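Local coordinates for aminopeptidase N family protein (Idiomarina loihiensis L2TR, PDB 4FGM) that probably acts as a zinc-dependent aminopeptidase, taking residues off the N-terminal end of peptides, and binds a zinc ion and maleic acid in this crystal form, at residues Ser338-Gly343 with Tyr376-Ala381; Thr360-Gln365 with Asn371-Tyr376; Ala381-Ser386 with Asp442-Lys447. All coordinates share one frame; numbering follows the deposited sequence.

Interaction 1 of 3, residues Ser338-Gly343 with Tyr376-Ala381; sequences SRVERG and YYAKGA. With MAE (maleic acid), chain B.
The guanidinium group of Arg339 approaches the methyl of Ala378 obliquely and loosely, with NH2 4.4 Å from CB. The second flat group, the ring of Tyr377, has oxygen O1 of the bound maleic acid at its edge and in its plane. There the hydroxyl donates a hydrogen bond of 2.6 Å from Tyr377 OH to maleic acid O1, so the phenol grips one carboxylate oxygen of the ligand. With a phenylalanine here, O1 of the ligand would probably be left without this donor, and its carboxyl group freer to turn. The Tyr377 side chain leads away from 338-343, whereas CB of Ala378 points toward it. The contact between the helices is carried by Val340, whose CG1 lies anti to the backbone N (chi1 175°), which leaves CG2 as the branch that advances. CG2 comes down on the CB methyl of Ala378 at 3.5 Å and on the backbone N of Lys379 at 3.7 Å. The nearest CA atoms, those of Val340 and Lys379, are 6.2 Å apart, a closeness consistent with the small side chain of Ala378 at the interface. Only 155 Å² is buried, summed over both sides. Lys379 runs its extended chain past the contact, and its NZ is hydrogen-bonded to the carbonyl O of Glu448. The interface thus joins the C-terminal end of helix 326-342 to the first turn of helix 378-394, with helix 308-320 alongside, where Ser311 touches both Tyr377 and Ala381.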
ATOM      1  N   SER A 338       3.375  -4.143  18.291  1.00 54.13           N
ATOM      2  CA  SER A 338       2.755  -5.422  18.623  1.00 59.16           C
ATOM      3  C   SER A 338       2.736  -6.406  17.454  1.00 60.30           C
ATOM      4  O   SER A 338       2.955  -7.601  17.636  1.00 57.96           O
ATOM      5  CB  SER A 338       1.326  -5.200  19.117  1.00 58.66           C
ATOM      6  OG  SER A 338       1.307  -4.323  20.226  1.00 62.61           O
ATOM      7  N   ARG A 339       2.477  -5.907  16.253  1.00 55.64           N
ATOM      8  CA  ARG A 339       2.428  -6.779  15.089  1.00 59.39           C
ATOM      9  C   ARG A 339       3.784  -7.387  14.752  1.00 56.72           C
ATOM     10  O   ARG A 339       3.877  -8.571  14.438  1.00 59.38           O
ATOM     11  CB  ARG A 339       1.879  -6.023  13.876  1.00 66.04           C
ATOM     12  CG  ARG A 339       0.453  -5.512  14.056  1.00 75.16           C
ATOM     13  CD  ARG A 339      -0.146  -5.108  12.721  1.00 79.03           C
ATOM     14  NE  ARG A 339       0.696  -4.144  12.016  1.00 89.06           N
ATOM     15  CZ  ARG A 339       0.539  -2.824  12.071  1.00 88.67           C
ATOM     16  NH1 ARG A 339      -0.439  -2.297  12.798  1.00 89.96           N
ATOM     17  NH2 ARG A 339       1.361  -2.030  11.395  1.00 80.36           N
ATOM     18  N   VAL A 340       4.839  -6.585  14.816  1.00 50.58           N
ATOM     19  CA  VAL A 340       6.166  -7.092  14.504  1.00 48.04           C
ATOM     20  C   VAL A 340       6.596  -8.152  15.512  1.00 49.23           C
ATOM     21  O   VAL A 340       7.129  -9.196  15.132  1.00 48.03           O
ATOM     22  CB  VAL A 340       7.220  -5.958  14.503  1.00 52.96           C
ATOM     23  CG1 VAL A 340       8.611  -6.534  14.300  1.00 49.04           C
ATOM     24  CG2 VAL A 340       6.902  -4.958  13.403  1.00 50.69           C
ATOM     25  N   GLU A 341       6.343  -7.881  16.791  1.00 47.94           N
ATOM     26  CA  GLU A 341       6.729  -8.786  17.871  1.00 48.18           C
ATOM     27  C   GLU A 341       5.851 -10.020  18.073  1.00 54.83           C
ATOM     28  O   GLU A 341       6.244 -10.948  18.780  1.00 51.82           O
ATOM     29  CB  GLU A 341       6.796  -8.012  19.190  1.00 51.34           C
ATOM     30  CG  GLU A 341       7.827  -6.890  19.218  1.00 60.30           C
ATOM     31  CD  GLU A 341       9.215  -7.354  18.808  1.00 66.61           C
ATOM     32  OE1 GLU A 341       9.620  -8.463  19.219  1.00 66.35           O
ATOM     33  OE2 GLU A 341       9.904  -6.605  18.083  1.00 71.03           O
ATOM     34  N   ARG A 342       4.682 -10.038  17.444  1.00 52.75           N
ATOM     35  CA  ARG A 342       3.745 -11.144  17.595  1.00 53.56           C
ATOM     36  C   ARG A 342       4.193 -12.524  17.127  1.00 56.22           C
ATOM     37  O   ARG A 342       4.024 -13.504  17.853  1.00 59.19           O
ATOM     38  CB  ARG A 342       2.421 -10.801  16.901  1.00 53.71           C
ATOM     39  CG  ARG A 342       1.335 -11.862  17.053  1.00 55.49           C
ATOM     40  CD  ARG A 342       0.923 -12.043  18.513  1.00 60.00           C
ATOM     41  NE  ARG A 342       1.169 -13.405  18.989  1.00 70.88           N
ATOM     42  CZ  ARG A 342       0.213 -14.264  19.317  1.00 71.90           C
ATOM     43  NH1 ARG A 342      -1.059 -13.908  19.224  1.00 80.71           N
ATOM     44  NH2 ARG A 342       0.531 -15.478  19.733  1.00 66.53           N
ATOM     45  N   GLY A 343       4.760 -12.611  15.927  1.00 54.75           N
ATOM     46  CA  GLY A 343       5.150 -13.912  15.408  1.00 57.80           C
ATOM     47  C   GLY A 343       6.618 -14.266  15.305  1.00 56.46           C
ATOM     48  O   GLY A 343       7.495 -13.406  15.385  1.00 61.46           O
ATOM     49  N   TYR A 376       8.423  -5.770   5.892  1.00 45.60           N
ATOM     50  CA  TYR A 376       9.384  -4.699   5.659  1.00 44.33           C
ATOM     51  C   TYR A 376       8.669  -3.367   5.839  1.00 44.93           C
ATOM     52  O   TYR A 376       9.300  -2.312   5.929  1.00 44.22           O
ATOM     53  CB  TYR A 376      10.024  -4.812   4.268  1.00 47.17           C
ATOM     54  CG  TYR A 376       9.068  -4.967   3.102  1.00 47.77           C
ATOM     55  CD1 TYR A 376       8.396  -3.863   2.569  1.00 44.94           C
ATOM     56  CD2 TYR A 376       8.866  -6.218   2.506  1.00 44.90           C
ATOM     57  CE1 TYR A 376       7.553  -3.999   1.467  1.00 42.57           C
ATOM     58  CE2 TYR A 376       8.023  -6.367   1.404  1.00 45.20           C
ATOM     59  CZ  TYR A 376       7.372  -5.252   0.889  1.00 46.97           C
ATOM     60  OH  TYR A 376       6.546  -5.393  -0.201  1.00 43.92           O
ATOM     61  N   TYR A 377       7.340  -3.429   5.917  1.00 45.72           N
ATOM     62  CA  TYR A 377       6.525  -2.242   6.144  1.00 47.17           C
ATOM     63  C   TYR A 377       6.602  -1.914   7.628  1.00 49.25           C
ATOM     64  O   TYR A 377       7.065  -0.844   8.022  1.00 50.54           O
ATOM     65  CB  TYR A 377       5.055  -2.509   5.808  1.00 49.43           C
ATOM     66  CG  TYR A 377       4.690  -2.403   4.355  1.00 52.38           C
ATOM     67  CD1 TYR A 377       4.412  -1.165   3.775  1.00 55.83           C
ATOM     68  CD2 TYR A 377       4.589  -3.542   3.562  1.00 54.70           C
ATOM     69  CE1 TYR A 377       4.036  -1.067   2.438  1.00 53.63           C
ATOM     70  CE2 TYR A 377       4.214  -3.454   2.227  1.00 58.61           C
ATOM     71  CZ  TYR A 377       3.937  -2.215   1.677  1.00 57.20           C
ATOM     72  OH  TYR A 377       3.532  -2.131   0.373  1.00 64.97           O
ATOM     73  N   ALA A 378       6.136  -2.860   8.443  1.00 47.40           N
ATOM     74  CA  ALA A 378       6.095  -2.700   9.896  1.00 42.34           C
ATOM     75  C   ALA A 378       7.466  -2.611  10.553  1.00 47.22           C
ATOM     76  O   ALA A 378       7.723  -1.687  11.325  1.00 48.73           O
ATOM     77  CB  ALA A 378       5.285  -3.833  10.521  1.00 41.01           C
ATOM     78  N   LYS A 379       8.351  -3.560  10.258  1.00 45.62           N
ATOM     79  CA  LYS A 379       9.672  -3.502  10.863  1.00 44.52           C
ATOM     80  C   LYS A 379      10.459  -2.311  10.314  1.00 47.93           C
ATOM     81  O   LYS A 379      11.267  -1.707  11.024  1.00 48.95           O
ATOM     82  CB  LYS A 379      10.449  -4.800  10.642  1.00 39.05           C
ATOM     83  CG  LYS A 379      11.701  -4.848  11.501  1.00 46.96           C
ATOM     84  CD  LYS A 379      12.416  -6.181  11.451  1.00 46.70           C
ATOM     85  CE  LYS A 379      13.623  -6.158  12.388  1.00 51.38           C
ATOM     86  NZ  LYS A 379      14.343  -7.464  12.425  1.00 51.74           N
ATOM     87  N   GLY A 380      10.221  -1.971   9.052  1.00 47.27           N
ATOM     88  CA  GLY A 380      10.903  -0.826   8.475  1.00 42.40           C
ATOM     89  C   GLY A 380      10.447   0.409   9.235  1.00 47.15           C
ATOM     90  O   GLY A 380      11.217   1.343   9.469  1.00 46.90           O
ATOM     91  N   ALA A 381       9.183   0.407   9.641  1.00 46.31           N
ATOM     92  CA  ALA A 381       8.629   1.530  10.374  1.00 46.61           C
ATOM     93  C   ALA A 381       9.304   1.658  11.733  1.00 43.92           C
ATOM     94  O   ALA A 381       9.571   2.766  12.198  1.00 52.22           O
ATOM     95  CB  ALA A 381       7.126   1.354  10.544  1.00 47.23           C
TER
HETATM   96  C1  MAE B 601       2.123   0.774  -1.034  1.00101.44           C
HETATM   97  O1  MAE B 601       3.220   0.120  -0.937  1.00105.83           O
HETATM   98  O2  MAE B 601       2.189   2.006  -1.245  1.00 98.85           O
HETATM   99  C2  MAE B 601       0.857   0.013  -0.940  1.00101.18           C
HETATM  100  C3  MAE B 601       0.270  -0.832  -1.783  1.00101.86           C
HETATM  101  C4  MAE B 601       0.769  -1.246  -3.090  1.00104.55           C
HETATM  102  O3  MAE B 601       1.810  -0.840  -3.641  1.00112.39           O
HETATM  103  O4  MAE B 601       0.074  -2.120  -3.650  1.00 99.53           O

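Interaction 2 of 3, residues Thr360-Gln365 with Asn371-Tyr376; sequences TKFYQQ and NSIVSY
Lys361 and Ile373 are the closest backbone points, their CA atoms 7.1 Å apart, where the end of helix 358-362, with a wider pi-type turn at 360-362 and running on into a type I turn from Phe362 to Gln365, faces the irregular chain that follows helix 369-372. Ile373 sends CD1 to within 3.6 Å of the carbonyl O of Lys361 and also against the amide end of Gln365. Phe362, its CG anti to the backbone N (chi1 -164°), swings its ring between two groups. Over one face, toward the rim, stands CE2 of Tyr376, 3.7 Å from Phe362 CG; the planes of the two rings make 41°, an oblique pair. The opposite face is covered over its centre by the amide nitrogen NE2 of Gln365. Water joins the rest. One water links the hydroxyls of Tyr363 and Tyr376, lying 2.6 Å from Tyr376 OH and in the plane of that ring; of two others, one bridges Lys361 NZ to Ser372 OG and the other NZ to Ser372 O. Ser375 OG accepts from Ala378 N, capping the start of helix 378-394. About 340 Å² is buried in all. Tyr363 lines the maleic acid pocket and Tyr376 touches the zinc ligand Glu307, so this packing forms part of the wall of the maleic acid and zinc site, consistent with the HExxH plus distal glutamate arrangement of gluzincin peptidases.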
ATOM      1  N   THR A 360       7.362 -13.082  -3.939  1.00 41.06           N
ATOM      2  CA  THR A 360       6.847 -14.381  -3.541  1.00 43.31           C
ATOM      3  C   THR A 360       6.479 -14.451  -2.062  1.00 43.17           C
ATOM      4  O   THR A 360       5.305 -14.584  -1.703  1.00 40.03           O
ATOM      5  CB  THR A 360       7.877 -15.478  -3.837  1.00 41.09           C
ATOM      6  OG1 THR A 360       9.127 -15.127  -3.232  1.00 39.58           O
ATOM      7  CG2 THR A 360       8.071 -15.636  -5.337  1.00 35.79           C
ATOM      8  N   LYS A 361       7.488 -14.359  -1.207  1.00 43.97           N
ATOM      9  CA  LYS A 361       7.275 -14.434   0.230  1.00 47.57           C
ATOM     10  C   LYS A 361       6.250 -13.457   0.782  1.00 46.50           C
ATOM     11  O   LYS A 361       5.423 -13.828   1.607  1.00 43.15           O
ATOM     12  CB  LYS A 361       8.599 -14.242   0.960  1.00 44.20           C
ATOM     13  CG  LYS A 361       9.524 -15.426   0.832  1.00 45.56           C
ATOM     14  CD  LYS A 361       9.064 -16.587   1.688  1.00 42.15           C
ATOM     15  CE  LYS A 361      10.102 -17.703   1.675  1.00 42.81           C
ATOM     16  NZ  LYS A 361       9.754 -18.796   2.622  1.00 43.75           N
ATOM     17  N   PHE A 362       6.291 -12.211   0.330  1.00 45.82           N
ATOM     18  CA  PHE A 362       5.354 -11.224   0.847  1.00 45.97           C
ATOM     19  C   PHE A 362       4.039 -11.130   0.082  1.00 48.54           C
ATOM     20  O   PHE A 362       2.980 -11.327   0.662  1.00 49.20           O
ATOM     21  CB  PHE A 362       6.024  -9.847   0.912  1.00 45.85           C
ATOM     22  CG  PHE A 362       5.285  -8.857   1.763  1.00 51.40           C
ATOM     23  CD1 PHE A 362       4.338  -8.003   1.202  1.00 56.29           C
ATOM     24  CD2 PHE A 362       5.514  -8.799   3.136  1.00 47.81           C
ATOM     25  CE1 PHE A 362       3.629  -7.099   2.000  1.00 56.80           C
ATOM     26  CE2 PHE A 362       4.810  -7.900   3.947  1.00 51.58           C
ATOM     27  CZ  PHE A 362       3.866  -7.048   3.378  1.00 56.26           C
ATOM     28  N   TYR A 363       4.098 -10.839  -1.213  1.00 46.88           N
ATOM     29  CA  TYR A 363       2.875 -10.708  -2.008  1.00 47.57           C
ATOM     30  C   TYR A 363       2.100 -12.002  -2.249  1.00 45.31           C
ATOM     31  O   TYR A 363       0.942 -11.966  -2.640  1.00 44.14           O
ATOM     32  CB  TYR A 363       3.170 -10.033  -3.355  1.00 44.14           C
ATOM     33  CG  TYR A 363       3.217  -8.525  -3.262  1.00 44.57           C
ATOM     34  CD1 TYR A 363       4.383  -7.862  -2.880  1.00 40.60           C
ATOM     35  CD2 TYR A 363       2.080  -7.760  -3.526  1.00 49.80           C
ATOM     36  CE1 TYR A 363       4.411  -6.476  -2.766  1.00 50.88           C
ATOM     37  CE2 TYR A 363       2.096  -6.381  -3.415  1.00 53.07           C
ATOM     38  CZ  TYR A 363       3.264  -5.739  -3.035  1.00 57.20           C
ATOM     39  OH  TYR A 363       3.277  -4.362  -2.938  1.00 57.43           O
ATOM     40  N   GLN A 364       2.739 -13.141  -2.030  1.00 46.69           N
ATOM     41  CA  GLN A 364       2.069 -14.420  -2.205  1.00 45.16           C
ATOM     42  C   GLN A 364       2.046 -15.130  -0.851  1.00 44.11           C
ATOM     43  O   GLN A 364       1.968 -16.354  -0.780  1.00 49.21           O
ATOM     44  CB  GLN A 364       2.804 -15.274  -3.245  1.00 45.41           C
ATOM     45  CG  GLN A 364       2.755 -14.712  -4.663  1.00 44.30           C
ATOM     46  CD  GLN A 364       3.491 -15.581  -5.671  1.00 44.66           C
ATOM     47  OE1 GLN A 364       3.176 -16.763  -5.838  1.00 45.82           O
ATOM     48  NE2 GLN A 364       4.475 -14.997  -6.351  1.00 39.91           N
ATOM     49  N   GLN A 365       2.116 -14.339   0.219  1.00 43.33           N
ATOM     50  CA  GLN A 365       2.095 -14.870   1.576  1.00 42.74           C
ATOM     51  C   GLN A 365       0.751 -15.522   1.855  1.00 43.64           C
ATOM     52  O   GLN A 365      -0.241 -15.235   1.183  1.00 41.81           O
ATOM     53  CB  GLN A 365       2.343 -13.754   2.609  1.00 39.27           C
ATOM     54  CG  GLN A 365       1.300 -12.620   2.619  1.00 38.89           C
ATOM     55  CD  GLN A 365       1.558 -11.581   3.719  1.00 46.54           C
ATOM     56  OE1 GLN A 365       0.967 -11.641   4.796  1.00 48.91           O
ATOM     57  NE2 GLN A 365       2.460 -10.634   3.450  1.00 42.31           N
ATOM     58  N   ASN A 371       4.580 -16.853  11.008  1.00 43.61           N
ATOM     59  CA  ASN A 371       5.586 -17.813  11.469  1.00 44.83           C
ATOM     60  C   ASN A 371       6.833 -17.888  10.587  1.00 46.71           C
ATOM     61  O   ASN A 371       7.849 -18.461  10.993  1.00 47.06           O
ATOM     62  CB  ASN A 371       5.009 -19.233  11.512  1.00 41.48           C
ATOM     63  CG  ASN A 371       3.712 -19.332  12.286  1.00 49.96           C
ATOM     64  OD1 ASN A 371       3.617 -18.889  13.435  1.00 48.68           O
ATOM     65  ND2 ASN A 371       2.704 -19.940  11.665  1.00 44.88           N
ATOM     66  N   SER A 372       6.768 -17.318   9.387  1.00 42.13           N
ATOM     67  CA  SER A 372       7.889 -17.447   8.459  1.00 39.44           C
ATOM     68  C   SER A 372       8.441 -16.206   7.776  1.00 39.52           C
ATOM     69  O   SER A 372       9.479 -16.288   7.122  1.00 41.48           O
ATOM     70  CB  SER A 372       7.518 -18.470   7.382  1.00 42.51           C
ATOM     71  OG  SER A 372       6.326 -18.075   6.710  1.00 44.13           O
ATOM     72  N   ILE A 373       7.764 -15.071   7.892  1.00 38.67           N
ATOM     73  CA  ILE A 373       8.268 -13.858   7.255  1.00 40.71           C
ATOM     74  C   ILE A 373       8.138 -12.660   8.176  1.00 44.42           C
ATOM     75  O   ILE A 373       7.531 -12.741   9.243  1.00 45.31           O
ATOM     76  CB  ILE A 373       7.523 -13.531   5.929  1.00 44.54           C
ATOM     77  CG1 ILE A 373       6.109 -13.046   6.225  1.00 44.67           C
ATOM     78  CG2 ILE A 373       7.484 -14.756   5.023  1.00 42.66           C
ATOM     79  CD1 ILE A 373       5.381 -12.531   4.996  1.00 46.90           C
ATOM     80  N   VAL A 374       8.730 -11.546   7.770  1.00 42.99           N
ATOM     81  CA  VAL A 374       8.644 -10.327   8.556  1.00 41.74           C
ATOM     82  C   VAL A 374       8.171  -9.234   7.602  1.00 45.64           C
ATOM     83  O   VAL A 374       8.405  -9.318   6.401  1.00 43.24           O
ATOM     84  CB  VAL A 374      10.016  -9.962   9.177  1.00 44.48           C
ATOM     85  CG1 VAL A 374      10.998  -9.534   8.091  1.00 45.35           C
ATOM     86  CG2 VAL A 374       9.834  -8.871  10.228  1.00 50.76           C
ATOM     87  N   SER A 375       7.488  -8.224   8.124  1.00 43.40           N
ATOM     88  CA  SER A 375       6.979  -7.145   7.287  1.00 45.80           C
ATOM     89  C   SER A 375       8.006  -6.031   7.127  1.00 48.24           C
ATOM     90  O   SER A 375       8.423  -5.416   8.115  1.00 46.07           O
ATOM     91  CB  SER A 375       5.696  -6.573   7.898  1.00 43.65           C
ATOM     92  OG  SER A 375       5.171  -5.510   7.119  1.00 44.19           O
ATOM     93  N   TYR A 376       8.423  -5.770   5.892  1.00 45.60           N
ATOM     94  CA  TYR A 376       9.384  -4.699   5.659  1.00 44.33           C
ATOM     95  C   TYR A 376       8.669  -3.367   5.839  1.00 44.93           C
ATOM     96  O   TYR A 376       9.300  -2.312   5.929  1.00 44.22           O
ATOM     97  CB  TYR A 376      10.024  -4.812   4.268  1.00 47.17           C
ATOM     98  CG  TYR A 376       9.068  -4.967   3.102  1.00 47.77           C
ATOM     99  CD1 TYR A 376       8.396  -3.863   2.569  1.00 44.94           C
ATOM    100  CD2 TYR A 376       8.866  -6.218   2.506  1.00 44.90           C
ATOM    101  CE1 TYR A 376       7.553  -3.999   1.467  1.00 42.57           C
ATOM    102  CE2 TYR A 376       8.023  -6.367   1.404  1.00 45.20           C
ATOM    103  CZ  TYR A 376       7.372  -5.252   0.889  1.00 46.97           C
ATOM    104  OH  TYR A 376       6.546  -5.393  -0.201  1.00 43.92           O
TER
HETATM  105  O   HOH W   1       6.863 -18.242   3.786  1.00 41.25           O
HETATM  106  O   HOH W   2      10.786 -17.515   5.092  1.00 44.28           O
HETATM  107  O   HOH W   3       5.310  -3.265  -1.180  1.00 45.80           O

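Interaction 3 of 3, residues Ala381-Ser386 with Asp442-Lys447; sequences ALIALS and DALYNK
Ile383 has CG1 anti to its carbonyl carbon (chi1 -73°) and continues extended to CD1 (chi2 -177°), which pushes that terminal methyl out from helix 378-394 toward Ala443 and Leu444. Leu444 comes to meet it with a chi1 of -100°, well off the usual staggered positions, a torsion that brings its CD1 to the contact although its CB is not aimed straight at the other helix. The two methyls then lie 3.7 Å apart, Ile383 CD1 against Leu444 CD1, with the side chains crossing at about a right angle. The same CD1 of Ile383 rests 3.9 Å from Ala443 CB, and Ile383 CG1 is 4.0 Å from that methyl, so the isoleucine lies against the alanine with two consecutive carbons. Ile383 CD1 also approaches the carbonyl O of Ala443 at 3.9 Å, a van der Waals contact with the backbone. The contact across the two segments is therefore van der Waals packing, mostly methyl on methyl, one branched side chain set against one turn of helix. Its size agrees: 106 Å² is buried in total, and the CA atoms of Ile383 and Ala443 stand 6.9 Å apart, a spacing that the small alanine permits. Beyond the segments Leu440, about one turn earlier on helix 437-445, also touches Ile383, and Leu450 packs on Ala443. Helix 437-445 finishes here, Asn446 being the first residue to leave helical geometry, while helix 378-394 continues. Away from the zinc site, the side chain of Ile383 being about 11 Å from that of the zinc ligand Glu307, this is plain helix-helix packing, joining the end of helix 437-445 to the flank of helix 378-394 in the helical part of the peptidase fold.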
ATOM      1  N   ALA A 381       9.183   0.407   9.641  1.00 46.31           N
ATOM      2  CA  ALA A 381       8.629   1.530  10.374  1.00 46.61           C
ATOM      3  C   ALA A 381       9.304   1.658  11.733  1.00 43.92           C
ATOM      4  O   ALA A 381       9.571   2.766  12.198  1.00 52.22           O
ATOM      5  CB  ALA A 381       7.126   1.354  10.544  1.00 47.23           C
ATOM      6  N   LEU A 382       9.581   0.525  12.372  1.00 46.49           N
ATOM      7  CA  LEU A 382      10.230   0.549  13.673  1.00 49.54           C
ATOM      8  C   LEU A 382      11.697   0.977  13.524  1.00 53.35           C
ATOM      9  O   LEU A 382      12.262   1.622  14.413  1.00 51.71           O
ATOM     10  CB  LEU A 382      10.121  -0.822  14.346  1.00 50.77           C
ATOM     11  CG  LEU A 382       8.684  -1.259  14.658  1.00 54.64           C
ATOM     12  CD1 LEU A 382       8.702  -2.597  15.371  1.00 54.73           C
ATOM     13  CD2 LEU A 382       7.994  -0.217  15.520  1.00 51.41           C
ATOM     14  N   ILE A 383      12.305   0.626  12.393  1.00 48.67           N
ATOM     15  CA  ILE A 383      13.680   1.017  12.121  1.00 46.13           C
ATOM     16  C   ILE A 383      13.693   2.538  12.017  1.00 47.17           C
ATOM     17  O   ILE A 383      14.532   3.209  12.619  1.00 50.51           O
ATOM     18  CB  ILE A 383      14.177   0.422  10.789  1.00 43.17           C
ATOM     19  CG1 ILE A 383      14.432  -1.078  10.954  1.00 47.26           C
ATOM     20  CG2 ILE A 383      15.427   1.167  10.317  1.00 41.56           C
ATOM     21  CD1 ILE A 383      14.993  -1.751   9.712  1.00 51.57           C
ATOM     22  N   ALA A 384      12.747   3.078  11.251  1.00 43.91           N
ATOM     23  CA  ALA A 384      12.638   4.523  11.072  1.00 45.77           C
ATOM     24  C   ALA A 384      12.451   5.200  12.426  1.00 47.95           C
ATOM     25  O   ALA A 384      13.045   6.241  12.691  1.00 50.23           O
ATOM     26  CB  ALA A 384      11.459   4.859  10.143  1.00 39.45           C
ATOM     27  N   LEU A 385      11.617   4.607  13.276  1.00 43.58           N
ATOM     28  CA  LEU A 385      11.365   5.151  14.607  1.00 48.60           C
ATOM     29  C   LEU A 385      12.670   5.225  15.384  1.00 53.37           C
ATOM     30  O   LEU A 385      12.965   6.228  16.037  1.00 58.48           O
ATOM     31  CB  LEU A 385      10.392   4.262  15.379  1.00 49.55           C
ATOM     32  CG  LEU A 385      10.314   4.539  16.885  1.00 52.66           C
ATOM     33  CD1 LEU A 385       9.522   5.818  17.132  1.00 48.49           C
ATOM     34  CD2 LEU A 385       9.666   3.357  17.591  1.00 52.65           C
ATOM     35  N   SER A 386      13.444   4.146  15.308  1.00 52.87           N
ATOM     36  CA  SER A 386      14.716   4.062  16.009  1.00 58.05           C
ATOM     37  C   SER A 386      15.685   5.140  15.534  1.00 57.91           C
ATOM     38  O   SER A 386      16.260   5.864  16.345  1.00 58.60           O
ATOM     39  CB  SER A 386      15.341   2.682  15.801  1.00 59.37           C
ATOM     40  OG  SER A 386      14.455   1.652  16.206  1.00 59.59           O
ATOM     41  N   ASP A 442      22.330  -4.581  12.021  1.00 55.59           N
ATOM     42  CA  ASP A 442      21.633  -5.672  12.697  1.00 59.21           C
ATOM     43  C   ASP A 442      20.151  -5.600  12.368  1.00 57.91           C
ATOM     44  O   ASP A 442      19.505  -6.623  12.151  1.00 57.56           O
ATOM     45  CB  ASP A 442      21.825  -5.604  14.219  1.00 65.34           C
ATOM     46  CG  ASP A 442      23.266  -5.863  14.640  1.00 72.46           C
ATOM     47  OD1 ASP A 442      23.997  -6.540  13.885  1.00 70.02           O
ATOM     48  OD2 ASP A 442      23.661  -5.400  15.733  1.00 74.81           O
ATOM     49  N   ALA A 443      19.623  -4.380  12.322  1.00 57.82           N
ATOM     50  CA  ALA A 443      18.215  -4.160  12.018  1.00 54.40           C
ATOM     51  C   ALA A 443      17.900  -4.611  10.598  1.00 55.19           C
ATOM     52  O   ALA A 443      16.819  -5.132  10.323  1.00 56.52           O
ATOM     53  CB  ALA A 443      17.873  -2.680  12.177  1.00 53.54           C
ATOM     54  N   LEU A 444      18.869  -4.420   9.711  1.00 51.51           N
ATOM     55  CA  LEU A 444      18.727  -4.751   8.302  1.00 51.12           C
ATOM     56  C   LEU A 444      19.045  -6.184   7.875  1.00 56.49           C
ATOM     57  O   LEU A 444      18.364  -6.739   7.008  1.00 51.18           O
ATOM     58  CB  LEU A 444      19.591  -3.792   7.472  1.00 54.13           C
ATOM     59  CG  LEU A 444      18.977  -2.575   6.765  1.00 60.85           C
ATOM     60  CD1 LEU A 444      18.045  -1.804   7.680  1.00 67.81           C
ATOM     61  CD2 LEU A 444      20.109  -1.689   6.274  1.00 54.95           C
ATOM     62  N   TYR A 445      20.065  -6.790   8.474  1.00 57.62           N
ATOM     63  CA  TYR A 445      20.464  -8.131   8.059  1.00 55.07           C
ATOM     64  C   TYR A 445      20.320  -9.263   9.075  1.00 54.84           C
ATOM     65  O   TYR A 445      20.443 -10.427   8.718  1.00 55.73           O
ATOM     66  CB  TYR A 445      21.898  -8.063   7.522  1.00 55.76           C
ATOM     67  CG  TYR A 445      22.035  -7.033   6.417  1.00 49.54           C
ATOM     68  CD1 TYR A 445      21.482  -7.259   5.156  1.00 47.76           C
ATOM     69  CD2 TYR A 445      22.644  -5.801   6.657  1.00 48.87           C
ATOM     70  CE1 TYR A 445      21.527  -6.281   4.159  1.00 45.94           C
ATOM     71  CE2 TYR A 445      22.693  -4.809   5.665  1.00 52.27           C
ATOM     72  CZ  TYR A 445      22.132  -5.057   4.420  1.00 52.60           C
ATOM     73  OH  TYR A 445      22.167  -4.085   3.444  1.00 57.26           O
ATOM     74  N   ASN A 446      20.068  -8.935  10.336  1.00 54.04           N
ATOM     75  CA  ASN A 446      19.881  -9.978  11.338  1.00 54.93           C
ATOM     76  C   ASN A 446      18.394 -10.318  11.453  1.00 59.15           C
ATOM     77  O   ASN A 446      17.534  -9.608  10.917  1.00 52.62           O
ATOM     78  CB  ASN A 446      20.408  -9.538  12.710  1.00 52.58           C
ATOM     79  CG  ASN A 446      21.924  -9.619  12.813  1.00 59.50           C
ATOM     80  OD1 ASN A 446      22.594 -10.206  11.962  1.00 63.96           O
ATOM     81  ND2 ASN A 446      22.468  -9.038  13.876  1.00 54.89           N
ATOM     82  N   LYS A 447      18.095 -11.409  12.149  1.00 53.38           N
ATOM     83  CA  LYS A 447      16.716 -11.840  12.335  1.00 53.15           C
ATOM     84  C   LYS A 447      16.396 -11.882  13.827  1.00 54.61           C
ATOM     85  O   LYS A 447      16.240 -12.956  14.408  1.00 51.72           O
ATOM     86  CB  LYS A 447      16.525 -13.222  11.709  1.00 51.18           C
ATOM     87  CG  LYS A 447      16.948 -13.290  10.260  1.00 56.09           C
ATOM     88  CD  LYS A 447      17.016 -14.723   9.766  1.00 68.99           C
ATOM     89  CE  LYS A 447      17.495 -14.783   8.327  1.00 78.05           C
ATOM     90  NZ  LYS A 447      17.729 -16.181   7.875  1.00 83.53           N
TER

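In the fold
Helix 378-394 ties the set together: interaction 1 uses its first turn, interaction 3 the next, and interaction 2 lies on the chain leading into it. The centres of interactions 1 and 2 are about 11 Å apart, those of interactions 1 and 3 about 10 Å, and those of interactions 2 and 3 about 16 Å. Along the chain, interaction 2 falls within the span of interaction 1 and shares Tyr376 with it; interaction 3 closes last and shares Ala381 with interaction 1. Neighbouring contacts touch directly: Tyr377 CD2 meets Phe362 CZ at 3.6 Å, and Val340 CG2 meets Leu382 CD1 at 3.6 Å. The packing is thus continuous, running from the maleic acid pocket into the helices behind it.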